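Local coordinates for protein oxaloacetate acetyl hydrolase (Cryphonectria parasitica, PDB 3M0K) that belongs to the phosphoenolpyruvate phosphomutase family of TIM-barrel enzymes and binds an oxalate ion and a manganese ion, at residues I27-V32 / I243-F248; F46-M51 / G88-A93; L122-L127 / R168-Q173. All blocks are in the same frame, centred on the assembly; numbering follows the deposited sequence.

Leaving the N-terminal helix, the chain lays down strand 27-32, the first of the barrel, which waits until residues 243-248 return beside it; interaction 1 therefore closes a loop of some 210 residues and seals the barrel. Interactions 2 and 3 both nest within that loop and follow one another in series. Interaction 2 pairs 46-51 with 88-93, the second and third strands, and touches interaction 1 because 27-32 and 49-51 are neighbours in the sheet. Interaction 3 comes later, where the ends of strands 119-122 and 164-169 meet; its centre is about 22 Å from that of interaction 2. All three reach the same oxalate.

Interaction 1: residues I27-V32 / I243-F248; sequences IVCPGV and IMIFSF. With OXL (oxalate ion), chain B.
I27 and I243 lie side by side where the first and last strands of the TIM barrel in chain order, 27-32 and 243-246, pair in parallel and close its wall. Packing is tight through most of the strand pair. I27 CD1 rests 4.0 Å from I243 CG1, and C29 brings SG against I243 CG2 and CB against I245 CG2, so the face carrying I27, C29, I243 and I245 is filled with apolar contacts. Backbone bonds bind the same stretch: M244 N donates to I27 O, C29 N to M244 O at 2.9 Å, and F246 N to C29 O at 3.0 Å. On the other face V28 CG1, placed anti to its backbone N (chi1 171°), comes within 3.7 Å of F246 CE2. The edge of the F246 ring meets C29 O in its plane, while V233 of helix 233-239 and L265 of the second subunit pack on the same side chain.

Beyond F246 the pairing slackens. The bond from G31 N to F246 O is weak, its N-H bent to 124°, and past it a water takes over, donating to both G31 O and S247 O. Here the chain leaves the strand and S247 turns its side chain away from 27-32, into the oxalate site. N221 OD1 is a further partner of the serine hydroxyl, and S247 OG lies 2.6 Å from oxalate O4.

Interaction 2: residues F46-M51 / G88-A93; sequences FKSLYM and GPPLIA. With OXL (oxalate ion), chain B.
P89 meets L49 at the point where the second and third strands of the TIM barrel, 49-51 and 91-93, begin to run together in parallel. P89 CB rests against the carbonyl oxygens of F46 and K47, and P89 CG touches L49 CD1 at 3.7 Å, the two side chains crossing at a slant; M42 of helix 35-43 packs against both. P90 follows with CD against K47 O. Its own carbonyl oxygen is gripped twice: L49 N donates to P90 O nearly straight on at 3.0 Å, whereas S48 OG reaches it at 3.2 Å from well above the carbonyl plane. The serine torsion, with OG opposite the backbone N (chi1 -177°), carries the hydroxyl to that position.

L91 next sends CD1 across to the neighbouring strand, 3.9 Å from L49 CB and also against M51 CB, on the face that helices 35-43 and 71-82 cover. I92 turns to the other face and holds the strands on both sides of its alpha carbon, its N donating to L49 O and its O accepting from M51 N at 2.7 Å. I92 CG2 is 3.9 Å from Y50 CD1, the two side chains standing at about a right angle. A93 ends the segment, its CB facing M51 CB at 4.1 Å.

Y50, on the I92 face, extends toward the bound group and is hydrogen-bonded through its hydroxyl to H121 NE2. Oxalate O3 lies at the edge of its ring, near the plane, and Y50 OH comes within 3.1 Å of oxalate C2.

Interaction 3: residues L122-L127 / R168-Q173; sequences LEDQIL and RTDALQ. With OXL (oxalate ion), chain B.
D124 clasps the start of the loop after strand 164-169 with both carboxylate oxygens. D124 OD1 presents its syn lone pair to D170 N at 2.8 Å, and the N-H points almost exactly at it (178°). D124 OD2 accepts from T169 OG1 at 2.8 Å, tilted out of the carboxylate plane, and also pairs with R183. The threonine hydroxyl in turn takes A171 N, an ST turn that ties down the bend.

R168 and D170 form a second polar cluster with E123. The arginine grips the aspartate side-on, R168 NE to D170 OD2 and R168 NH2 to D170 OD1, each at 2.9 Å; K137 adds another positive charge at D170 OD1. E123 runs alongside R168, and E123 OE1 sits over the guanidinium face, 3.4 Å from R168 NE, so charge rather than an N-H bond joins them. With its chain extended from CG to NE, R168 spans the distance to the oxalate, and R168 NH1 donates to oxalate O2 at 2.8 Å. D170 thus probably fixes the rotation of the group that binds the anion.

Farther out, R168 N donates to L122 O at 2.7 Å, continuing the parallel strand pairing, and E123 CB packs on R168 CG at 3.8 Å. Q125 lays its CG against D170. Behind them L122 rests on helix 142-158, and T169 and A171 on C180 of helix 177-190.

The cluster lies at the C-terminal ends of adjacent parallel strands, where TIM-barrel enzymes carry their active sites, consistent with the oxalate bound there.

Interaction 1: residues I27-V32 / I243-F248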
# COMPACT_ATOMS: atom_id res chain seq x y z
N ILE A 27 -27.04 0.80 19.22
CA ILE A 27 -26.46 0.87 17.89
C ILE A 27 -25.82 -0.47 17.55
O ILE A 27 -24.80 -0.85 18.13
CB ILE A 27 -25.41 2.00 17.79
CG1 ILE A 27 -26.04 3.33 18.23
CG2 ILE A 27 -24.87 2.11 16.38
CD1 ILE A 27 -25.01 4.38 18.65
N VAL A 28 -26.45 -1.20 16.64
CA VAL A 28 -26.01 -2.54 16.29
C VAL A 28 -25.06 -2.52 15.11
O VAL A 28 -25.42 -2.07 14.02
CB VAL A 28 -27.22 -3.43 15.96
CG1 VAL A 28 -26.79 -4.79 15.37
CG2 VAL A 28 -28.07 -3.60 17.21
N CYS A 29 -23.84 -3.00 15.33
CA CYS A 29 -22.77 -2.93 14.34
C CYS A 29 -22.25 -4.30 13.99
O CYS A 29 -21.50 -4.89 14.75
CB CYS A 29 -21.59 -2.11 14.88
SG CYS A 29 -22.02 -0.45 15.45
N PRO A 30 -22.65 -4.82 12.82
CA PRO A 30 -22.10 -6.10 12.38
C PRO A 30 -20.61 -5.95 12.10
O PRO A 30 -20.18 -4.94 11.53
CB PRO A 30 -22.87 -6.37 11.08
CG PRO A 30 -23.29 -5.01 10.61
CD PRO A 30 -23.68 -4.32 11.89
N GLY A 31 -19.84 -6.94 12.49
CA GLY A 31 -18.41 -6.92 12.26
C GLY A 31 -18.11 -7.33 10.83
O GLY A 31 -18.42 -8.46 10.42
N VAL A 32 -17.51 -6.40 10.09
CA VAL A 32 -17.15 -6.62 8.69
C VAL A 32 -15.64 -6.54 8.53
O VAL A 32 -14.94 -5.97 9.38
CB VAL A 32 -17.85 -5.61 7.78
CG1 VAL A 32 -19.35 -5.72 7.96
CG2 VAL A 32 -17.37 -4.17 8.07
N ILE A 243 -23.91 0.68 22.39
CA ILE A 243 -23.42 0.13 21.13
C ILE A 243 -23.18 -1.36 21.33
O ILE A 243 -22.78 -1.80 22.41
CB ILE A 243 -22.10 0.80 20.69
CG1 ILE A 243 -22.25 2.33 20.70
CG2 ILE A 243 -21.67 0.28 19.32
CD1 ILE A 243 -20.97 3.10 20.40
N MET A 244 -23.44 -2.15 20.30
CA MET A 244 -23.11 -3.56 20.37
C MET A 244 -22.46 -3.96 19.06
O MET A 244 -23.05 -3.79 18.01
CB MET A 244 -24.38 -4.39 20.58
CG MET A 244 -24.12 -5.86 20.85
SD MET A 244 -25.67 -6.67 21.28
CE MET A 244 -25.12 -8.33 21.61
N ILE A 245 -21.24 -4.46 19.14
CA ILE A 245 -20.57 -4.90 17.92
C ILE A 245 -20.51 -6.42 17.85
O ILE A 245 -20.49 -7.11 18.87
CB ILE A 245 -19.17 -4.29 17.79
CG1 ILE A 245 -18.22 -4.93 18.79
CG2 ILE A 245 -19.25 -2.78 17.98
CD1 ILE A 245 -16.84 -4.31 18.78
N PHE A 246 -20.49 -6.93 16.64
CA PHE A 246 -20.51 -8.37 16.43
C PHE A 246 -19.26 -8.76 15.68
O PHE A 246 -19.26 -8.86 14.46
CB PHE A 246 -21.79 -8.77 15.70
CG PHE A 246 -23.03 -8.57 16.53
CD1 PHE A 246 -23.61 -9.62 17.20
CD2 PHE A 246 -23.60 -7.30 16.65
CE1 PHE A 246 -24.74 -9.44 17.98
CE2 PHE A 246 -24.73 -7.11 17.43
CZ PHE A 246 -25.30 -8.18 18.09
N SER A 247 -18.19 -8.96 16.45
CA SER A 247 -16.84 -9.15 15.93
C SER A 247 -16.70 -10.12 14.77
O SER A 247 -16.10 -9.78 13.75
CB SER A 247 -15.95 -9.65 17.07
OG SER A 247 -15.54 -8.55 17.84
N PHE A 248 -17.23 -11.32 14.95
CA PHE A 248 -17.01 -12.39 13.98
C PHE A 248 -18.27 -12.73 13.19
O PHE A 248 -18.39 -13.82 12.64
CB PHE A 248 -16.47 -13.65 14.68
CG PHE A 248 -15.03 -13.55 15.10
CD1 PHE A 248 -14.04 -14.19 14.38
CD2 PHE A 248 -14.67 -12.82 16.23
CE1 PHE A 248 -12.71 -14.11 14.77
CE2 PHE A 248 -13.33 -12.73 16.62
CZ PHE A 248 -12.36 -13.38 15.89
C1 OXL B . -11.80 -7.74 16.74
C2 OXL B . -12.12 -7.16 18.12
O1 OXL B . -10.71 -7.66 16.30
O2 OXL B . -11.26 -6.63 18.74
O3 OXL B . -12.81 -8.38 16.03
O4 OXL B . -13.41 -7.25 18.64
O HOH W 1 -16.63 -10.49 11.12

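Interaction 2: residues F46-M51 / G88-A93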
# COMPACT_ATOMS: atom_id res chain seq x y z
N PHE A 46 -27.96 -1.88 7.80
CA PHE A 46 -27.41 -1.62 9.13
C PHE A 46 -27.02 -0.16 9.24
O PHE A 46 -26.54 0.45 8.28
CB PHE A 46 -26.23 -2.55 9.46
CG PHE A 46 -26.66 -3.96 9.76
CD1 PHE A 46 -26.93 -4.35 11.06
CD2 PHE A 46 -26.83 -4.87 8.74
CE1 PHE A 46 -27.34 -5.64 11.33
CE2 PHE A 46 -27.24 -6.16 9.01
CZ PHE A 46 -27.51 -6.55 10.30
N LYS A 47 -27.24 0.41 10.43
CA LYS A 47 -27.08 1.84 10.64
C LYS A 47 -25.64 2.21 11.00
O LYS A 47 -25.27 3.37 10.99
CB LYS A 47 -28.02 2.32 11.74
CG LYS A 47 -29.49 2.23 11.35
CD LYS A 47 -30.37 2.86 12.41
CE LYS A 47 -30.17 4.37 12.48
NZ LYS A 47 -31.17 5.01 13.38
N SER A 48 -24.85 1.19 11.30
CA SER A 48 -23.45 1.39 11.63
C SER A 48 -22.75 0.06 11.43
O SER A 48 -23.35 -1.00 11.62
CB SER A 48 -23.27 1.86 13.07
OG SER A 48 -21.90 2.12 13.34
N LEU A 49 -21.48 0.13 11.05
CA LEU A 49 -20.67 -1.05 10.79
C LEU A 49 -19.48 -1.07 11.74
O LEU A 49 -19.07 -0.03 12.25
CB LEU A 49 -20.16 -1.05 9.35
CG LEU A 49 -21.06 -1.65 8.25
CD1 LEU A 49 -22.39 -0.97 8.21
CD2 LEU A 49 -20.36 -1.52 6.91
N TYR A 50 -18.94 -2.25 11.97
CA TYR A 50 -17.74 -2.39 12.77
C TYR A 50 -16.67 -3.11 11.97
O TYR A 50 -16.91 -4.16 11.39
CB TYR A 50 -18.06 -3.17 14.04
CG TYR A 50 -16.80 -3.59 14.77
CD1 TYR A 50 -15.93 -2.64 15.29
CD2 TYR A 50 -16.47 -4.93 14.93
CE1 TYR A 50 -14.77 -3.01 15.95
CE2 TYR A 50 -15.31 -5.30 15.58
CZ TYR A 50 -14.47 -4.34 16.09
OH TYR A 50 -13.34 -4.72 16.74
N MET A 51 -15.47 -2.54 11.92
CA MET A 51 -14.38 -3.24 11.24
C MET A 51 -13.54 -3.97 12.26
O MET A 51 -12.86 -3.35 13.06
CB MET A 51 -13.49 -2.29 10.44
CG MET A 51 -12.44 -3.03 9.61
SD MET A 51 -11.21 -1.95 8.86
CE MET A 51 -10.00 -1.94 10.19
N GLY A 88 -22.88 6.86 3.37
CA GLY A 88 -23.29 5.63 4.03
C GLY A 88 -23.18 5.62 5.54
O GLY A 88 -22.93 6.66 6.16
N PRO A 89 -23.35 4.44 6.14
CA PRO A 89 -23.37 4.28 7.59
C PRO A 89 -22.00 4.52 8.21
O PRO A 89 -20.98 4.24 7.57
CB PRO A 89 -23.78 2.82 7.76
CG PRO A 89 -23.26 2.16 6.53
CD PRO A 89 -23.62 3.16 5.46
N PRO A 90 -21.96 5.05 9.44
CA PRO A 90 -20.68 5.25 10.10
C PRO A 90 -19.94 3.94 10.34
O PRO A 90 -20.57 2.88 10.49
CB PRO A 90 -21.08 5.86 11.46
CG PRO A 90 -22.52 5.55 11.60
CD PRO A 90 -23.06 5.64 10.22
N LEU A 91 -18.62 4.02 10.41
CA LEU A 91 -17.78 2.86 10.67
C LEU A 91 -17.02 3.04 11.96
O LEU A 91 -16.28 4.00 12.13
CB LEU A 91 -16.75 2.68 9.55
CG LEU A 91 -15.76 1.53 9.73
CD1 LEU A 91 -16.47 0.20 9.58
CD2 LEU A 91 -14.65 1.67 8.70
N ILE A 92 -17.23 2.11 12.88
CA ILE A 92 -16.36 1.99 14.04
C ILE A 92 -15.28 0.97 13.69
O ILE A 92 -15.59 -0.14 13.25
CB ILE A 92 -17.14 1.47 15.26
CG1 ILE A 92 -18.15 2.51 15.75
CG2 ILE A 92 -16.19 1.09 16.38
CD1 ILE A 92 -19.11 1.98 16.83
N ALA A 93 -14.03 1.34 13.89
CA ALA A 93 -12.95 0.44 13.52
C ALA A 93 -12.05 0.14 14.71
O ALA A 93 -11.74 1.02 15.50
CB ALA A 93 -12.13 1.04 12.37
C1 OXL B . -11.80 -7.74 16.74
C2 OXL B . -12.12 -7.16 18.12
O1 OXL B . -10.71 -7.66 16.30
O2 OXL B . -11.26 -6.63 18.74
O3 OXL B . -12.81 -8.38 16.03
O4 OXL B . -13.41 -7.25 18.64

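Interaction 3: residues L122-L127 / R168-Q173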
# COMPACT_ATOMS: atom_id res chain seq x y z
N LEU A 122 -9.69 1.59 21.44
CA LEU A 122 -8.29 1.63 21.78
C LEU A 122 -8.14 0.89 23.11
O LEU A 122 -8.86 1.20 24.07
CB LEU A 122 -7.88 3.10 21.94
CG LEU A 122 -6.50 3.49 22.45
CD1 LEU A 122 -5.43 2.76 21.67
CD2 LEU A 122 -6.33 5.00 22.34
N GLU A 123 -7.22 -0.07 23.16
CA GLU A 123 -7.15 -1.00 24.28
C GLU A 123 -5.89 -0.87 25.10
O GLU A 123 -4.95 -0.15 24.73
CB GLU A 123 -7.32 -2.45 23.80
CG GLU A 123 -6.16 -2.92 22.93
CD GLU A 123 -6.54 -4.09 22.02
OE1 GLU A 123 -7.64 -4.06 21.41
OE2 GLU A 123 -5.72 -5.03 21.90
N ASP A 124 -5.88 -1.55 26.24
CA ASP A 124 -4.76 -1.49 27.16
C ASP A 124 -3.85 -2.72 27.11
O ASP A 124 -3.06 -2.94 28.02
CB ASP A 124 -5.26 -1.25 28.59
CG ASP A 124 -6.25 -2.30 29.04
OD1 ASP A 124 -6.66 -3.14 28.21
OD2 ASP A 124 -6.62 -2.29 30.23
N GLN A 125 -3.95 -3.52 26.05
CA GLN A 125 -3.05 -4.65 25.90
C GLN A 125 -1.63 -4.19 25.64
O GLN A 125 -1.41 -3.09 25.12
CB GLN A 125 -3.51 -5.56 24.76
CG GLN A 125 -4.82 -6.25 25.03
CD GLN A 125 -5.06 -7.40 24.08
OE1 GLN A 125 -6.16 -7.56 23.55
NE2 GLN A 125 -4.03 -8.20 23.85
N ILE A 126 -0.65 -5.02 25.98
CA ILE A 126 0.72 -4.73 25.62
C ILE A 126 0.79 -4.74 24.10
O ILE A 126 -0.02 -5.40 23.45
CB ILE A 126 1.71 -5.74 26.22
CG1 ILE A 126 1.44 -7.14 25.69
CG2 ILE A 126 1.62 -5.73 27.75
CD1 ILE A 126 2.53 -8.13 26.05
N LEU A 127 1.73 -3.99 23.55
CA LEU A 127 1.80 -3.83 22.10
C LEU A 127 1.78 -5.17 21.36
O LEU A 127 1.13 -5.31 20.33
CB LEU A 127 3.03 -3.00 21.71
CG LEU A 127 2.97 -1.54 22.16
CD1 LEU A 127 4.24 -0.79 21.78
CD2 LEU A 127 1.74 -0.86 21.59
N ARG A 168 -11.18 0.70 25.42
CA ARG A 168 -11.37 -0.73 25.66
C ARG A 168 -10.41 -1.20 26.73
O ARG A 168 -9.25 -0.82 26.74
CB ARG A 168 -11.17 -1.52 24.36
CG ARG A 168 -10.95 -3.00 24.60
CD ARG A 168 -10.89 -3.75 23.28
NE ARG A 168 -10.24 -5.05 23.44
CZ ARG A 168 -10.25 -6.01 22.52
NH1 ARG A 168 -10.92 -5.83 21.38
NH2 ARG A 168 -9.62 -7.15 22.74
N THR A 169 -10.90 -2.01 27.66
CA THR A 169 -10.01 -2.64 28.61
C THR A 169 -10.09 -4.15 28.51
O THR A 169 -11.18 -4.72 28.51
CB THR A 169 -10.23 -2.19 30.08
OG1 THR A 169 -9.29 -2.88 30.91
CG2 THR A 169 -11.64 -2.52 30.55
N ASP A 170 -8.92 -4.76 28.42
CA ASP A 170 -8.75 -6.21 28.40
C ASP A 170 -8.24 -6.70 29.75
O ASP A 170 -7.66 -7.79 29.84
CB ASP A 170 -7.75 -6.58 27.32
CG ASP A 170 -8.34 -6.45 25.94
OD1 ASP A 170 -9.15 -7.31 25.57
OD2 ASP A 170 -8.00 -5.48 25.22
N ALA A 171 -8.46 -5.90 30.80
CA ALA A 171 -7.85 -6.18 32.09
C ALA A 171 -8.58 -7.23 32.92
O ALA A 171 -8.04 -7.72 33.91
CB ALA A 171 -7.71 -4.90 32.89
N LEU A 172 -9.81 -7.56 32.53
CA LEU A 172 -10.64 -8.45 33.34
C LEU A 172 -9.91 -9.74 33.63
O LEU A 172 -9.77 -10.15 34.79
CB LEU A 172 -11.97 -8.74 32.63
CG LEU A 172 -12.99 -9.59 33.39
CD1 LEU A 172 -13.33 -8.95 34.73
CD2 LEU A 172 -14.24 -9.79 32.55
N GLN A 173 -9.42 -10.38 32.57
CA GLN A 173 -8.73 -11.66 32.67
C GLN A 173 -7.67 -11.66 33.77
O GLN A 173 -7.71 -12.48 34.68
CB GLN A 173 -8.08 -11.97 31.32
CG GLN A 173 -7.67 -13.41 31.11
CD GLN A 173 -7.18 -13.64 29.69
OE1 GLN A 173 -7.86 -13.29 28.73
NE2 GLN A 173 -5.99 -14.22 29.56
C1 OXL B . -11.80 -7.74 16.74
C2 OXL B . -12.12 -7.16 18.12
O1 OXL B . -10.71 -7.66 16.30
O2 OXL B . -11.26 -6.63 18.74
O3 OXL B . -12.81 -8.38 16.03
O4 OXL B . -13.41 -7.25 18.64